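Local coordinates for protein biliverdin reductase (Synechocystis sp., PDB 5B3T) that reduces the linear tetrapyrrole biliverdin, probably to bilirubin, with an NAD(P)H cofactor bound by its Rossmann-fold domain, at residues I133-G138 with L186-R191; G197-V202 with S311-E316; T223-F228 with K233-Y238. One frame throughout, in Å; residues are numbered along the deposited sequence.

Contact 1. Residues I133-G138 with L186-R191; sequences IELLGG and LSRISR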
loop_
_atom_site.group_PDB
_atom_site.type_symbol
_atom_site.label_atom_id
_atom_site.label_comp_id
_atom_site.label_asym_id
_atom_site.label_seq_id
_atom_site.Cartn_x
_atom_site.Cartn_y
_atom_site.Cartn_z
ATOM N N ILE A 133 -3.252 1.205 3.528
ATOM C CA ILE A 133 -3.539 2.081 4.653
ATOM C C ILE A 133 -2.278 2.726 5.211
ATOM O O ILE A 133 -2.313 3.875 5.665
ATOM C CB ILE A 133 -4.292 1.313 5.764
ATOM C CG1 ILE A 133 -5.612 0.761 5.227
ATOM C CG2 ILE A 133 -4.548 2.204 6.975
ATOM C CD1 ILE A 133 -6.308 -0.201 6.168
ATOM N N GLU A 134 -1.149 2.012 5.176
ATOM C CA GLU A 134 0.072 2.514 5.800
ATOM C C GLU A 134 0.513 3.837 5.183
ATOM O O GLU A 134 0.951 4.748 5.896
ATOM C CB GLU A 134 1.181 1.467 5.692
ATOM C CG GLU A 134 2.439 1.799 6.478
ATOM C CD GLU A 134 3.396 2.689 5.712
ATOM O OE1 GLU A 134 3.380 2.641 4.464
ATOM O OE2 GLU A 134 4.157 3.441 6.357
ATOM N N LEU A 135 0.406 3.962 3.863
ATOM C CA LEU A 135 0.785 5.191 3.168
ATOM C C LEU A 135 -0.417 6.130 3.137
ATOM O O LEU A 135 -1.342 5.950 2.341
ATOM C CB LEU A 135 1.285 4.884 1.761
ATOM C CG LEU A 135 1.681 6.102 0.919
ATOM C CD1 LEU A 135 2.878 6.818 1.531
ATOM C CD2 LEU A 135 1.962 5.701 -0.527
ATOM N N LEU A 136 -0.404 7.131 4.020
ATOM C CA LEU A 136 -1.362 8.237 3.989
ATOM C C LEU A 136 -2.808 7.757 4.088
ATOM O O LEU A 136 -3.714 8.370 3.516
ATOM C CB LEU A 136 -1.167 9.087 2.730
ATOM C CG LEU A 136 0.165 9.832 2.631
ATOM C CD1 LEU A 136 0.319 10.458 1.258
ATOM C CD2 LEU A 136 0.260 10.896 3.714
ATOM N N GLY A 137 -3.038 6.662 4.816
ATOM C CA GLY A 137 -4.382 6.109 4.899
ATOM C C GLY A 137 -5.381 7.071 5.511
ATOM O O GLY A 137 -6.514 7.189 5.037
ATOM N N GLY A 138 -4.981 7.766 6.577
ATOM C CA GLY A 138 -5.858 8.770 7.157
ATOM C C GLY A 138 -6.146 9.910 6.198
ATOM O O GLY A 138 -7.285 10.366 6.089
ATOM N N LEU A 186 0.921 5.631 -7.266
ATOM C CA LEU A 186 -0.148 5.447 -8.242
ATOM C C LEU A 186 -1.345 4.730 -7.637
ATOM O O LEU A 186 -2.476 4.924 -8.096
ATOM C CB LEU A 186 0.374 4.680 -9.454
ATOM C CG LEU A 186 1.395 5.440 -10.297
ATOM C CD1 LEU A 186 1.987 4.519 -11.341
ATOM C CD2 LEU A 186 0.769 6.670 -10.939
ATOM N N SER A 187 -1.118 3.895 -6.621
ATOM C CA SER A 187 -2.236 3.294 -5.904
ATOM C C SER A 187 -3.074 4.362 -5.215
ATOM O O SER A 187 -4.309 4.304 -5.238
ATOM C CB SER A 187 -1.723 2.274 -4.889
ATOM O OG SER A 187 -2.777 1.792 -4.070
ATOM N N ARG A 188 -2.419 5.355 -4.612
ATOM C CA ARG A 188 -3.142 6.430 -3.941
ATOM C C ARG A 188 -3.992 7.223 -4.925
ATOM O O ARG A 188 -5.165 7.514 -4.659
ATOM C CB ARG A 188 -2.157 7.352 -3.219
ATOM C CG ARG A 188 -1.471 6.721 -2.017
ATOM C CD ARG A 188 -2.199 7.056 -0.718
ATOM N NE ARG A 188 -3.595 6.626 -0.732
ATOM C CZ ARG A 188 -4.042 5.534 -0.119
ATOM N NH1 ARG A 188 -3.204 4.773 0.572
ATOM N NH2 ARG A 188 -5.327 5.210 -0.184
ATOM N N ILE A 189 -3.418 7.578 -6.077
ATOM C CA ILE A 189 -4.114 8.453 -7.012
ATOM C C ILE A 189 -5.233 7.730 -7.754
ATOM O O ILE A 189 -6.089 8.382 -8.363
ATOM C CB ILE A 189 -3.106 9.065 -8.006
ATOM C CG1 ILE A 189 -3.644 10.374 -8.585
ATOM C CG2 ILE A 189 -2.791 8.085 -9.131
ATOM C CD1 ILE A 189 -3.871 11.456 -7.549
ATOM N N SER A 190 -5.266 6.399 -7.710
ATOM C CA SER A 190 -6.183 5.615 -8.526
ATOM C C SER A 190 -7.441 5.185 -7.786
ATOM O O SER A 190 -8.301 4.535 -8.387
ATOM C CB SER A 190 -5.474 4.369 -9.065
ATOM O OG SER A 190 -5.314 3.402 -8.041
ATOM N N ARG A 191 -7.575 5.523 -6.505
ATOM C CA ARG A 191 -8.675 5.030 -5.687
ATOM C C ARG A 191 -9.796 6.052 -5.539
ATOM O O ARG A 191 -10.543 6.022 -4.553
ATOM C CB ARG A 191 -8.151 4.580 -4.326
ATOM C CG ARG A 191 -7.231 3.377 -4.450
ATOM C CD ARG A 191 -6.469 3.077 -3.177
ATOM N NE ARG A 191 -5.522 1.982 -3.382
ATOM C CZ ARG A 191 -5.796 0.704 -3.145
ATOM N NH1 ARG A 191 -6.991 0.354 -2.689
ATOM N NH2 ARG A 191 -4.875 -0.225 -3.363
#

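Contact 2. Residues G197-V202 with S311-E316; sequences GTVQQV and SLYALE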
loop_
_atom_site.group_PDB
_atom_site.type_symbol
_atom_site.label_atom_id
_atom_site.label_comp_id
_atom_site.label_asym_id
_atom_site.label_seq_id
_atom_site.Cartn_x
_atom_site.Cartn_y
_atom_site.Cartn_z
ATOM N N GLY A 197 -13.338 8.985 -12.630
ATOM C CA GLY A 197 -13.318 8.082 -13.759
ATOM C C GLY A 197 -11.997 7.340 -13.807
ATOM O O GLY A 197 -11.187 7.388 -12.878
ATOM N N THR A 198 -11.772 6.649 -14.918
ATOM C CA THR A 198 -10.537 5.902 -15.079
ATOM C C THR A 198 -9.467 6.775 -15.733
ATOM O O THR A 198 -9.754 7.812 -16.335
ATOM C CB THR A 198 -10.779 4.632 -15.901
ATOM O OG1 THR A 198 -11.375 4.985 -17.154
ATOM C CG2 THR A 198 -11.706 3.675 -15.160
ATOM N N VAL A 199 -8.213 6.351 -15.585
ATOM C CA VAL A 199 -7.109 7.009 -16.271
ATOM C C VAL A 199 -7.262 6.796 -17.772
ATOM O O VAL A 199 -7.457 5.667 -18.233
ATOM C CB VAL A 199 -5.763 6.465 -15.770
ATOM C CG1 VAL A 199 -4.633 7.024 -16.606
ATOM C CG2 VAL A 199 -5.551 6.795 -14.296
ATOM N N GLN A 200 -7.142 7.873 -18.544
ATOM C CA GLN A 200 -7.270 7.786 -19.998
ATOM C C GLN A 200 -5.961 8.004 -20.769
ATOM O O GLN A 200 -5.798 7.492 -21.877
ATOM C CB GLN A 200 -8.335 8.767 -20.497
ATOM C CG GLN A 200 -8.837 8.476 -21.902
ATOM C CD GLN A 200 -9.674 7.213 -21.971
ATOM O OE1 GLN A 200 -10.853 7.255 -22.323
ATOM N NE2 GLN A 200 -9.068 6.081 -21.634
ATOM N N GLN A 201 -5.030 8.731 -20.204
ATOM C CA GLN A 201 -3.767 9.010 -20.860
ATOM C C GLN A 201 -2.668 9.083 -19.808
ATOM O O GLN A 201 -2.914 9.521 -18.744
ATOM C CB GLN A 201 -3.861 10.318 -21.656
ATOM C CG GLN A 201 -2.657 10.626 -22.511
ATOM C CD GLN A 201 -2.976 11.478 -23.714
ATOM O OE1 GLN A 201 -3.855 11.167 -24.469
ATOM N NE2 GLN A 201 -2.283 12.577 -23.868
ATOM N N VAL A 202 -1.472 8.669 -20.151
ATOM C CA VAL A 202 -0.344 8.620 -19.225
ATOM C C VAL A 202 0.922 9.052 -19.948
ATOM O O VAL A 202 1.179 8.616 -21.073
ATOM C CB VAL A 202 -0.147 7.208 -18.629
ATOM C CG1 VAL A 202 1.037 7.183 -17.686
ATOM C CG2 VAL A 202 -1.392 6.730 -17.926
ATOM N N SER A 311 -7.618 -2.590 -5.789
ATOM C CA SER A 311 -6.193 -2.890 -5.872
ATOM C C SER A 311 -5.808 -3.407 -7.252
ATOM O O SER A 311 -4.676 -3.186 -7.700
ATOM C CB SER A 311 -5.803 -3.904 -4.799
ATOM O OG SER A 311 -5.992 -3.363 -3.504
ATOM N N LEU A 312 -6.726 -4.096 -7.935
ATOM C CA LEU A 312 -6.447 -4.542 -9.295
ATOM C C LEU A 312 -6.308 -3.361 -10.244
ATOM O O LEU A 312 -5.454 -3.375 -11.138
ATOM C CB LEU A 312 -7.541 -5.489 -9.786
ATOM C CG LEU A 312 -7.475 -6.943 -9.320
ATOM C CD1 LEU A 312 -8.706 -7.699 -9.793
ATOM C CD2 LEU A 312 -6.204 -7.609 -9.827
ATOM N N TYR A 313 -7.134 -2.325 -10.070
ATOM C CA TYR A 313 -7.026 -1.171 -10.955
ATOM C C TYR A 313 -5.756 -0.380 -10.674
ATOM O O TYR A 313 -5.097 0.093 -11.607
ATOM C CB TYR A 313 -8.246 -0.262 -10.835
ATOM C CG TYR A 313 -8.174 0.860 -11.842
ATOM C CD1 TYR A 313 -8.116 0.579 -13.200
ATOM C CD2 TYR A 313 -8.126 2.189 -11.444
ATOM C CE1 TYR A 313 -8.032 1.584 -14.134
ATOM C CE2 TYR A 313 -8.041 3.210 -12.378
ATOM C CZ TYR A 313 -7.995 2.896 -13.722
ATOM O OH TYR A 313 -7.908 3.894 -14.663
ATOM N N ALA A 314 -5.408 -0.212 -9.395
ATOM C CA ALA A 314 -4.141 0.424 -9.053
ATOM C C ALA A 314 -2.976 -0.321 -9.690
ATOM O O ALA A 314 -2.007 0.295 -10.151
ATOM C CB ALA A 314 -3.979 0.486 -7.534
ATOM N N LEU A 315 -3.067 -1.651 -9.736
ATOM C CA LEU A 315 -2.055 -2.453 -10.412
ATOM C C LEU A 315 -2.054 -2.184 -11.913
ATOM O O LEU A 315 -0.989 -2.092 -12.533
ATOM C CB LEU A 315 -2.301 -3.932 -10.111
ATOM C CG LEU A 315 -1.343 -5.027 -10.580
ATOM C CD1 LEU A 315 0.116 -4.622 -10.408
ATOM C CD2 LEU A 315 -1.645 -6.310 -9.810
ATOM N N GLU A 316 -3.240 -2.041 -12.511
ATOM C CA GLU A 316 -3.315 -1.706 -13.932
ATOM C C GLU A 316 -2.670 -0.356 -14.211
ATOM O O GLU A 316 -1.926 -0.205 -15.188
ATOM C CB GLU A 316 -4.771 -1.712 -14.405
ATOM C CG GLU A 316 -4.952 -1.231 -15.841
ATOM C CD GLU A 316 -6.405 -1.227 -16.290
ATOM O OE1 GLU A 316 -7.204 -2.018 -15.748
ATOM O OE2 GLU A 316 -6.749 -0.429 -17.188
#

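Contact 3. Residues T223-F228 with K233-Y238; sequences TAYLQF and KAEVIY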
loop_
_atom_site.group_PDB
_atom_site.type_symbol
_atom_site.label_atom_id
_atom_site.label_comp_id
_atom_site.label_asym_id
_atom_site.label_seq_id
_atom_site.Cartn_x
_atom_site.Cartn_y
_atom_site.Cartn_z
ATOM N N THR A 223 8.264 10.456 -12.325
ATOM C CA THR A 223 7.195 11.417 -12.549
ATOM C C THR A 223 6.164 10.801 -13.478
ATOM O O THR A 223 6.523 10.223 -14.507
ATOM C CB THR A 223 7.738 12.716 -13.155
ATOM O OG1 THR A 223 8.470 12.413 -14.349
ATOM C CG2 THR A 223 8.661 13.418 -12.175
ATOM N N ALA A 224 4.890 10.921 -13.115
ATOM C CA ALA A 224 3.793 10.444 -13.944
ATOM C C ALA A 224 2.762 11.551 -14.077
ATOM O O ALA A 224 2.332 12.128 -13.072
ATOM C CB ALA A 224 3.151 9.182 -13.356
ATOM N N TYR A 225 2.373 11.849 -15.312
ATOM C CA TYR A 225 1.380 12.875 -15.602
ATOM C C TYR A 225 0.169 12.199 -16.228
ATOM O O TYR A 225 0.269 11.613 -17.313
ATOM C CB TYR A 225 1.972 13.953 -16.512
ATOM C CG TYR A 225 3.238 14.546 -15.931
ATOM C CD1 TYR A 225 3.192 15.367 -14.810
ATOM C CD2 TYR A 225 4.480 14.261 -16.481
ATOM C CE1 TYR A 225 4.346 15.900 -14.264
ATOM C CE2 TYR A 225 5.641 14.791 -15.942
ATOM C CZ TYR A 225 5.566 15.610 -14.834
ATOM O OH TYR A 225 6.715 16.140 -14.293
ATOM N N LEU A 226 -0.964 12.266 -15.534
ATOM C CA LEU A 226 -2.134 11.458 -15.842
ATOM C C LEU A 226 -3.287 12.339 -16.296
ATOM O O LEU A 226 -3.499 13.432 -15.761
ATOM C CB LEU A 226 -2.578 10.645 -14.624
ATOM C CG LEU A 226 -1.538 9.802 -13.885
ATOM C CD1 LEU A 226 -2.169 9.143 -12.671
ATOM C CD2 LEU A 226 -0.931 8.756 -14.801
ATOM N N GLN A 227 -4.038 11.847 -17.276
ATOM C CA GLN A 227 -5.290 12.462 -17.689
ATOM C C GLN A 227 -6.417 11.472 -17.446
ATOM O O GLN A 227 -6.387 10.349 -17.963
ATOM C CB GLN A 227 -5.240 12.901 -19.153
ATOM C CG GLN A 227 -4.181 13.955 -19.414
ATOM C CD GLN A 227 -4.196 14.472 -20.835
ATOM O OE1 GLN A 227 -3.150 14.608 -21.467
ATOM N NE2 GLN A 227 -5.384 14.766 -21.345
ATOM N N PHE A 228 -7.394 11.882 -16.649
ATOM C CA PHE A 228 -8.542 11.054 -16.321
ATOM C C PHE A 228 -9.690 11.333 -17.278
ATOM O O PHE A 228 -9.704 12.331 -18.004
ATOM C CB PHE A 228 -9.000 11.291 -14.883
ATOM C CG PHE A 228 -8.049 10.770 -13.851
ATOM C CD1 PHE A 228 -6.848 11.418 -13.611
ATOM C CD2 PHE A 228 -8.357 9.641 -13.109
ATOM C CE1 PHE A 228 -5.967 10.948 -12.658
ATOM C CE2 PHE A 228 -7.479 9.165 -12.150
ATOM C CZ PHE A 228 -6.281 9.822 -11.925
ATOM N N LYS A 233 -6.486 16.392 -14.653
ATOM C CA LYS A 233 -5.060 16.273 -14.923
ATOM C C LYS A 233 -4.336 16.155 -13.587
ATOM O O LYS A 233 -4.445 17.048 -12.739
ATOM C CB LYS A 233 -4.547 17.477 -15.710
ATOM C CG LYS A 233 -3.036 17.627 -15.681
ATOM C CD LYS A 233 -2.355 16.475 -16.398
ATOM C CE LYS A 233 -1.143 16.962 -17.163
ATOM N NZ LYS A 233 -0.924 16.206 -18.425
ATOM N N ALA A 234 -3.609 15.059 -13.399
ATOM C CA ALA A 234 -2.936 14.782 -12.139
ATOM C C ALA A 234 -1.442 14.612 -12.368
ATOM O O ALA A 234 -1.017 14.015 -13.361
ATOM C CB ALA A 234 -3.505 13.528 -11.468
ATOM N N GLU A 235 -0.654 15.146 -11.442
ATOM C CA GLU A 235 0.789 14.970 -11.425
ATOM C C GLU A 235 1.144 14.108 -10.222
ATOM O O GLU A 235 0.691 14.384 -9.106
ATOM C CB GLU A 235 1.504 16.321 -11.354
ATOM C CG GLU A 235 1.086 17.298 -12.442
ATOM C CD GLU A 235 1.581 18.707 -12.179
ATOM O OE1 GLU A 235 2.015 18.981 -11.042
ATOM O OE2 GLU A 235 1.523 19.544 -13.103
ATOM N N VAL A 236 1.929 13.058 -10.452
ATOM C CA VAL A 236 2.314 12.117 -9.405
ATOM C C VAL A 236 3.832 12.014 -9.404
ATOM O O VAL A 236 4.426 11.549 -10.384
ATOM C CB VAL A 236 1.672 10.734 -9.607
ATOM C CG1 VAL A 236 2.048 9.803 -8.469
ATOM C CG2 VAL A 236 0.160 10.859 -9.715
ATOM N N ILE A 237 4.456 12.440 -8.308
ATOM C CA ILE A 237 5.903 12.605 -8.221
ATOM C C ILE A 237 6.426 11.754 -7.072
ATOM O O ILE A 237 5.889 11.807 -5.960
ATOM C CB ILE A 237 6.290 14.082 -8.014
ATOM C CG1 ILE A 237 5.486 14.990 -8.948
ATOM C CG2 ILE A 237 7.784 14.280 -8.227
ATOM C CD1 ILE A 237 5.749 14.754 -10.421
ATOM N N TYR A 238 7.479 10.981 -7.337
ATOM C CA TYR A 238 8.130 10.180 -6.305
ATOM C C TYR A 238 9.635 10.333 -6.448
ATOM O O TYR A 238 10.210 9.914 -7.457
ATOM C CB TYR A 238 7.735 8.702 -6.397
ATOM C CG TYR A 238 8.333 7.840 -5.302
ATOM C CD1 TYR A 238 9.579 7.242 -5.458
ATOM C CD2 TYR A 238 7.651 7.628 -4.111
ATOM C CE1 TYR A 238 10.128 6.458 -4.457
ATOM C CE2 TYR A 238 8.190 6.845 -3.107
ATOM C CZ TYR A 238 9.428 6.262 -3.286
ATOM O OH TYR A 238 9.967 5.482 -2.289
#

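Contact 1. Residues I133-G138 with L186-R191
Arg188 reaches from the last turn of helix 183-189 to the backbone of Leu135, in the turn that joins strand 128-131 of the Rossmann sheet to helix 137-146. Leu136 is the N-cap of that helix. The polar part of the contact is one weak hydrogen bond: NH1 of Arg188 lies 2.8 Å from O of Leu135, but the bond is strongly bent, with 124° at the hydrogen, and the oxygen sits obliquely to the guanidinium. NH1 also bonds to the carbonyl oxygen of His132, its stronger partner, so a single nitrogen ties two carbonyls of the turn to the helix.

The apolar part uses the arginine's methylenes. CD2 of Leu135 lies 3.9 Å from CG of Arg188, leucine and arginine passing alongside, each heading for the other's backbone, and CB of Leu136 meets CD of Arg188 at 4.1 Å. Tyr158 of strand 153-163 touches all three residues. Bends at chi2 (-95°) and chi3 (58°) fold the arginine so that it offers both carbons and nitrogen to the turn.

Three residues on, just past the end of the helix, Arg191 makes a cation-pi contact with Tyr105, a residue of the NADP(+) site, which is empty in this apo model. His132 ND1 bonds to OG of Ser187, and Arg191 grips that oxygen side-on in its guanidinium plane, through NE at 2.8 Å and NH2 at 3.0 Å.

Contact 2. Residues G197-V202 with S311-E316
The hydroxyl of Tyr313 accepts a short hydrogen bond from the backbone of Val199: N of Val199 lies 2.6 Å from OH of Tyr313, with 153° at the hydrogen. The donor sits at the edge of the ring, in its plane, so the tyrosine meets the strand end-on. Its CG stands anti to the backbone nitrogen (chi1 -175°), which sends the ring straight out from helix 309-325 to bridge to the first residue of strand 199-210.

Carbon atoms crowd the same oxygen. CB of Thr198 comes to 3.2 Å of OH of Tyr313, the two side chains crossing at about a right angle, while CG2 of Thr198 lies 4.1 Å from CZ of Tyr313. From the next residue, CB of Val199 is 3.5 Å from that OH. The threonine hydroxyl serves another partner, with OG1 weakly hydrogen-bonded to Asn229. Gly197 ends helix 193-196, and the chain then turns into the strand that meets Tyr313; further along that strand, Gln200 and Gln201 together face Gln227 in a classic beta bulge.

This is how a helix of the C-terminal alpha/beta domain is pinned to the start of an edge strand of its sheet. Val199 touches both Val317 of the helix and Phe228 of strand 217-228, Val202 meets Cys321, and Leu312 of the same helix leans on Lys115 and Gln118 of helix 111-124.

Contact 3. Residues T223-F228 with K233-Y238
Strands 223-228 and 233-238 run antiparallel, their axes 4.7 Å apart, with Ala224-Val236 and Leu226-Ala234 as hydrogen-bonded pairs and Thr223-Ile237, Tyr225-Glu235 and Gln227-Lys233 as non-hydrogen-bonded ones. The four backbone bonds have normal lengths; the straightest joins N of Leu226 to O of Ala234 at 2.8 Å (177° at the hydrogen). CA-H...O contacts fill in between them, as from CA of Thr223 to O of Val236.

One face carries Ala224, Leu226, Ala234 and Val236. Here CD1 of Leu226 crosses to CG2 of Val236 at 4.1 Å. Phe228, at the end of its strand, turns the edge of its ring toward the neighbouring strand, where CE1 of Phe228 lies 3.8 Å from CB of Ala234. Helix 183-189 covers this face, with Ile189 packed on Leu226 and Val236.

The two strands form a beta hairpin in the mixed sheet of the C-terminal domain of the Gfo/Idh/MocA family: strand 199-210 continues the sheet beyond 217-228, and strand 153-163 lies beyond 233-241.

The other face is more polar. The ring of Tyr225 turns its edge to Glu235, with CD1 of Tyr225 3.7 Å from CG of Glu235, and ring and carboxylate planes stand 83° apart. The carboxylate is fixed from strand 153-163, by a salt bridge to Arg157 and a hydrogen bond from Tyr155. Next to the tyrosine, CG2 of Thr223 and CD1 of Ile237 touch at 3.7 Å, the two branches running alongside each other off the same face. At the turn end, the chain of Lys233 sets out anti to its own nitrogen, then kinks at chi2 (66°) and so turns across the partner strand: its CD lies 3.3 Å from O of Leu226, and its NZ ends 4.1 Å from CG of Gln227.

In the fold
Following the chain, contact 1 comes first and closes a loop of 47 residues that takes in helix 137-146 and strand 153-163, tying the exit of the Rossmann sheet to helix 183-189. Contact 2 opens soon after and closes over 108 residues, bringing helix 309-325 back to strand 199-210; contact 3, a hairpin with four residues between its segments, falls wholly within that span. The three also touch directly. Segment 186-191 meets both other contacts: Ser187 and Ser190 pack on Ala314, while the backbone oxygen of Ile189 lies against the ring of Phe228. Contacts 2 and 3 share the pairing of strands 199-210 and 217-228, and the carbonyl oxygen of Gly197 also comes up to Phe228.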